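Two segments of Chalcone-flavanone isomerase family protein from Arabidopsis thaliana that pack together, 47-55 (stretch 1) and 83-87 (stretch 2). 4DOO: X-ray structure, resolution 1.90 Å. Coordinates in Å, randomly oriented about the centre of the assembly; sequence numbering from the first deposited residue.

Stretch 1 (47-55) VYADCDDVK
Stretch 2 83-87: ADIKM

The apolar centre of this contact is the side chain of I85. I85 holds chi1 at -68° (m) and chi2 at 172° (t). Its CG2 lies 4.1 Å from V54 CG2, 4.4 Å from A49 CB and 3.8 Å from D53 CB, and its CD1 is 4.3 Å from V54 CG2, so the residue spans the end of a strand and the first turn of the helix that follows it. V54 takes chi1 173° (t). Next to this cluster, M87, chi1 -57° (m) and extended beyond it at chi2 -175° (t) and chi3 166° (t), brings its CG to 4.3 Å from A49 CB. A49 and M87 share a face of the sheet, and all four apolar residues are buried.

The backbone register matches this packing. Stretch 1 runs as a strand from V47 to D50 (phi/psi -106/122, -114/146, -138/140, -68/125), then turns into a helix at C51 with phi near -60° and psi between -50° and -39°. Stretch 2 leaves a preceding helix at A83 (-70/158) and passes through D84 (-83/78), I85 (-117/123) and K86 (-69/131) without regular structure before M87 (-141/162), which pairs with A49 in a beta bridge. The two chains run antiparallel: A49 and M87 form a non-hydrogen-bonded pair with CA atoms 4.4 Å apart, while the CA atoms of D50 and K86 are 5.4 Å apart and those of D53 and I85 5.1 Å. Beside the bridge, D50 N donates to K86 O at 2.9 Å and 158°, and Y48 O approaches M87 CA to 3.2 Å.

D50 is also the N-cap. With chi1 178° (t) and chi2 -79°, its OD1 accepts from D53 N at 2.9 Å, satisfying an amide that the first helical turn leaves without a backbone partner; V54 N then bonds D50 O at 3.1 Å.

At the polar edge D53 does the joining. Its chi1 of -70° (m) and chi2 of 168° point OD1 at stretch 2, where it accepts from K86 N at 2.9 Å and a nearly straight 176°, and from K86 NZ at 2.8 Å in a salt bridge. One carboxylate oxygen thus fixes both the backbone and the side chain of the same lysine. K86 NZ reaches OD1 because the side chain folds back, with chi1 to chi4 at -71° (m), -177° (t), -65° (m) and -61° (m). The same turn leaves NZ in a longer salt bridge with D50 OD2, 3.8 Å away. Water 1 completes the edge: it accepts from K86 NZ at 2.8 Å and lies 3.2 Å from D53 OD2, in position to donate to it.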

ATOM      1  N   VAL A  47      -4.348   2.816   3.521  1.00 10.53           N
ATOM      2  CA  VAL A  47      -3.649   1.605   3.931  1.00 11.94           C
ATOM      3  C   VAL A  47      -4.383   0.942   5.092  1.00 11.29           C
ATOM      4  O   VAL A  47      -4.581   1.559   6.141  1.00 10.41           O
ATOM      5  CB  VAL A  47      -2.202   1.918   4.367  1.00 14.46           C
ATOM      6  CG1 VAL A  47      -1.473   0.623   4.708  1.00 12.67           C
ATOM      7  CG2 VAL A  47      -1.469   2.663   3.253  1.00 15.70           C
ATOM      8  N   TYR A  48      -4.777  -0.315   4.884  1.00 12.87           N
ATOM      9  CA  TYR A  48      -5.506  -1.105   5.879  1.00 12.98           C
ATOM     10  C   TYR A  48      -4.673  -2.282   6.385  1.00 13.94           C
ATOM     11  O   TYR A  48      -3.903  -2.868   5.632  1.00 15.97           O
ATOM     12  CB  TYR A  48      -6.788  -1.682   5.275  1.00 14.60           C
ATOM     13  CG  TYR A  48      -7.798  -0.670   4.803  1.00 13.18           C
ATOM     14  CD1 TYR A  48      -7.631   0.003   3.589  1.00 12.52           C
ATOM     15  CD2 TYR A  48      -8.935  -0.399   5.558  1.00 10.75           C
ATOM     16  CE1 TYR A  48      -8.575   0.919   3.138  1.00 10.79           C
ATOM     17  CE2 TYR A  48      -9.888   0.519   5.118  1.00 12.04           C
ATOM     18  CZ  TYR A  48      -9.702   1.171   3.906  1.00 10.49           C
ATOM     19  OH  TYR A  48     -10.640   2.079   3.463  1.00 14.49           O
ATOM     20  N   ALA A  49      -4.850  -2.629   7.655  1.00 12.84           N
ATOM     21  CA  ALA A  49      -4.131  -3.754   8.253  1.00 14.42           C
ATOM     22  C   ALA A  49      -5.083  -4.556   9.144  1.00 14.85           C
ATOM     23  O   ALA A  49      -5.914  -3.986   9.845  1.00 14.00           O
ATOM     24  CB  ALA A  49      -2.946  -3.248   9.070  1.00 13.75           C
ATOM     25  N   ASP A  50      -4.960  -5.879   9.102  1.00 16.74           N
ATOM     26  CA  ASP A  50      -5.802  -6.756   9.910  1.00 17.22           C
ATOM     27  C   ASP A  50      -5.450  -6.573  11.383  1.00 14.63           C
ATOM     28  O   ASP A  50      -4.294  -6.722  11.781  1.00 14.96           O
ATOM     29  CB  ASP A  50      -5.596  -8.216   9.493  1.00 17.70           C
ATOM     30  CG  ASP A  50      -6.416  -9.180  10.327  1.00 22.36           C
ATOM     31  OD1 ASP A  50      -6.006  -9.494  11.465  1.00 21.60           O
ATOM     32  OD2 ASP A  50      -7.482  -9.615   9.847  1.00 24.89           O
ATOM     33  N   CYS A  51      -6.458  -6.250  12.186  1.00 12.39           N
ATOM     34  CA  CYS A  51      -6.276  -6.009  13.613  1.00 17.53           C
ATOM     35  C   CYS A  51      -5.634  -7.149  14.380  1.00 16.89           C
ATOM     36  O   CYS A  51      -4.688  -6.935  15.138  1.00 18.27           O
ATOM     37  CB  CYS A  51      -7.621  -5.678  14.262  1.00 23.16           C
ATOM     38  SG  CYS A  51      -8.324  -4.136  13.683  1.00 34.83           S
ATOM     39  N   ASP A  52      -6.153  -8.359  14.200  1.00 17.59           N
ATOM     40  CA  ASP A  52      -5.609  -9.509  14.917  1.00 17.83           C
ATOM     41  C   ASP A  52      -4.147  -9.770  14.572  1.00 15.01           C
ATOM     42  O   ASP A  52      -3.349 -10.090  15.450  1.00 17.18           O
ATOM     43  CB  ASP A  52      -6.434 -10.767  14.632  1.00 22.64           C
ATOM     44  CG  ASP A  52      -7.863 -10.658  15.138  1.00 30.19           C
ATOM     45  OD1 ASP A  52      -8.066 -10.175  16.272  1.00 27.73           O
ATOM     46  OD2 ASP A  52      -8.785 -11.070  14.402  1.00 35.86           O
ATOM     47  N   ASP A  53      -3.804  -9.647  13.294  1.00 13.73           N
ATOM     48  CA  ASP A  53      -2.435  -9.875  12.842  1.00 15.88           C
ATOM     49  C   ASP A  53      -1.478  -8.870  13.474  1.00 16.30           C
ATOM     50  O   ASP A  53      -0.365  -9.224  13.877  1.00 12.83           O
ATOM     51  CB  ASP A  53      -2.358  -9.775  11.316  1.00 17.09           C
ATOM     52  CG  ASP A  53      -3.038 -10.942  10.615  1.00 21.18           C
ATOM     53  OD1 ASP A  53      -3.239 -10.857   9.387  1.00 17.91           O
ATOM     54  OD2 ASP A  53      -3.363 -11.947  11.285  1.00 23.32           O
ATOM     55  N   VAL A  54      -1.907  -7.612  13.552  1.00 16.32           N
ATOM     56  CA  VAL A  54      -1.072  -6.580  14.157  1.00 14.11           C
ATOM     57  C   VAL A  54      -0.923  -6.847  15.653  1.00 16.09           C
ATOM     58  O   VAL A  54       0.173  -6.743  16.202  1.00 16.58           O
ATOM     59  CB  VAL A  54      -1.674  -5.173  13.944  1.00 16.33           C
ATOM     60  CG1 VAL A  54      -0.882  -4.138  14.726  1.00 16.64           C
ATOM     61  CG2 VAL A  54      -1.657  -4.829  12.466  1.00 16.70           C
ATOM     62  N   LYS A  55      -2.024  -7.199  16.311  1.00 15.35           N
ATOM     63  CA  LYS A  55      -1.986  -7.481  17.742  1.00 19.87           C
ATOM     64  C   LYS A  55      -1.022  -8.623  18.052  1.00 19.25           C
ATOM     65  O   LYS A  55      -0.305  -8.581  19.048  1.00 20.25           O
ATOM     66  CB  LYS A  55      -3.383  -7.838  18.264  1.00 21.53           C
ATOM     67  CG  LYS A  55      -4.374  -6.694  18.219  1.00 28.53           C
ATOM     68  CD  LYS A  55      -5.738  -7.122  18.746  1.00 32.04           C
ATOM     69  CE  LYS A  55      -6.725  -5.966  18.711  1.00 34.88           C
ATOM     70  NZ  LYS A  55      -8.053  -6.366  19.251  1.00 37.78           N
ATOM     71  N   ALA A  83       6.246  -9.034   8.709  1.00 22.11           N
ATOM     72  CA  ALA A  83       5.351  -9.964   9.384  1.00 22.49           C
ATOM     73  C   ALA A  83       4.226 -10.451   8.470  1.00 24.29           C
ATOM     74  O   ALA A  83       3.894  -9.812   7.469  1.00 21.84           O
ATOM     75  CB  ALA A  83       4.769  -9.307  10.616  1.00 20.30           C
ATOM     76  N   ASP A  84       3.646 -11.596   8.810  1.00 22.19           N
ATOM     77  CA  ASP A  84       2.554 -12.131   8.015  1.00 24.74           C
ATOM     78  C   ASP A  84       1.289 -11.427   8.483  1.00 22.74           C
ATOM     79  O   ASP A  84       0.501 -11.967   9.257  1.00 23.90           O
ATOM     80  CB  ASP A  84       2.439 -13.647   8.203  1.00 29.72           C
ATOM     81  CG  ASP A  84       1.394 -14.269   7.291  1.00 37.60           C
ATOM     82  OD1 ASP A  84       1.145 -13.712   6.200  1.00 42.04           O
ATOM     83  OD2 ASP A  84       0.835 -15.323   7.657  1.00 40.12           O
ATOM     84  N   ILE A  85       1.124 -10.197   8.015  1.00 18.82           N
ATOM     85  CA  ILE A  85      -0.022  -9.378   8.365  1.00 16.79           C
ATOM     86  C   ILE A  85      -0.820  -9.079   7.100  1.00 16.86           C
ATOM     87  O   ILE A  85      -0.278  -8.556   6.126  1.00 17.52           O
ATOM     88  CB  ILE A  85       0.436  -8.038   9.010  1.00 16.02           C
ATOM     89  CG1 ILE A  85       1.067  -8.313  10.377  1.00 18.11           C
ATOM     90  CG2 ILE A  85      -0.745  -7.080   9.128  1.00 14.12           C
ATOM     91  CD1 ILE A  85       1.720  -7.095  11.024  1.00 17.97           C
ATOM     92  N   LYS A  86      -2.099  -9.438   7.116  1.00 14.77           N
ATOM     93  CA  LYS A  86      -2.974  -9.184   5.981  1.00 16.26           C
ATOM     94  C   LYS A  86      -3.190  -7.680   5.883  1.00 15.36           C
ATOM     95  O   LYS A  86      -3.509  -7.022   6.873  1.00 14.07           O
ATOM     96  CB  LYS A  86      -4.316  -9.893   6.167  1.00 18.11           C
ATOM     97  CG  LYS A  86      -4.220 -11.410   6.035  1.00 19.96           C
ATOM     98  CD  LYS A  86      -5.583 -12.086   6.149  1.00 20.59           C
ATOM     99  CE  LYS A  86      -6.198 -11.919   7.527  1.00 22.94           C
ATOM    100  NZ  LYS A  86      -5.342 -12.527   8.589  1.00 22.44           N
ATOM    101  N   MET A  87      -3.005  -7.144   4.685  1.00 13.59           N
ATOM    102  CA  MET A  87      -3.180  -5.722   4.469  1.00 13.43           C
ATOM    103  C   MET A  87      -3.850  -5.439   3.138  1.00 16.07           C
ATOM    104  O   MET A  87      -3.875  -6.286   2.237  1.00 16.43           O
ATOM    105  CB  MET A  87      -1.828  -5.012   4.480  1.00 13.05           C
ATOM    106  CG  MET A  87      -1.001  -5.207   5.735  1.00 20.53           C
ATOM    107  SD  MET A  87       0.472  -4.181   5.647  1.00 20.79           S
ATOM    108  CE  MET A  87       1.048  -4.251   7.354  1.00 26.21           C
TER
HETATM  109  O   HOH W   1      -6.416 -12.721  11.171  1.00 33.83           O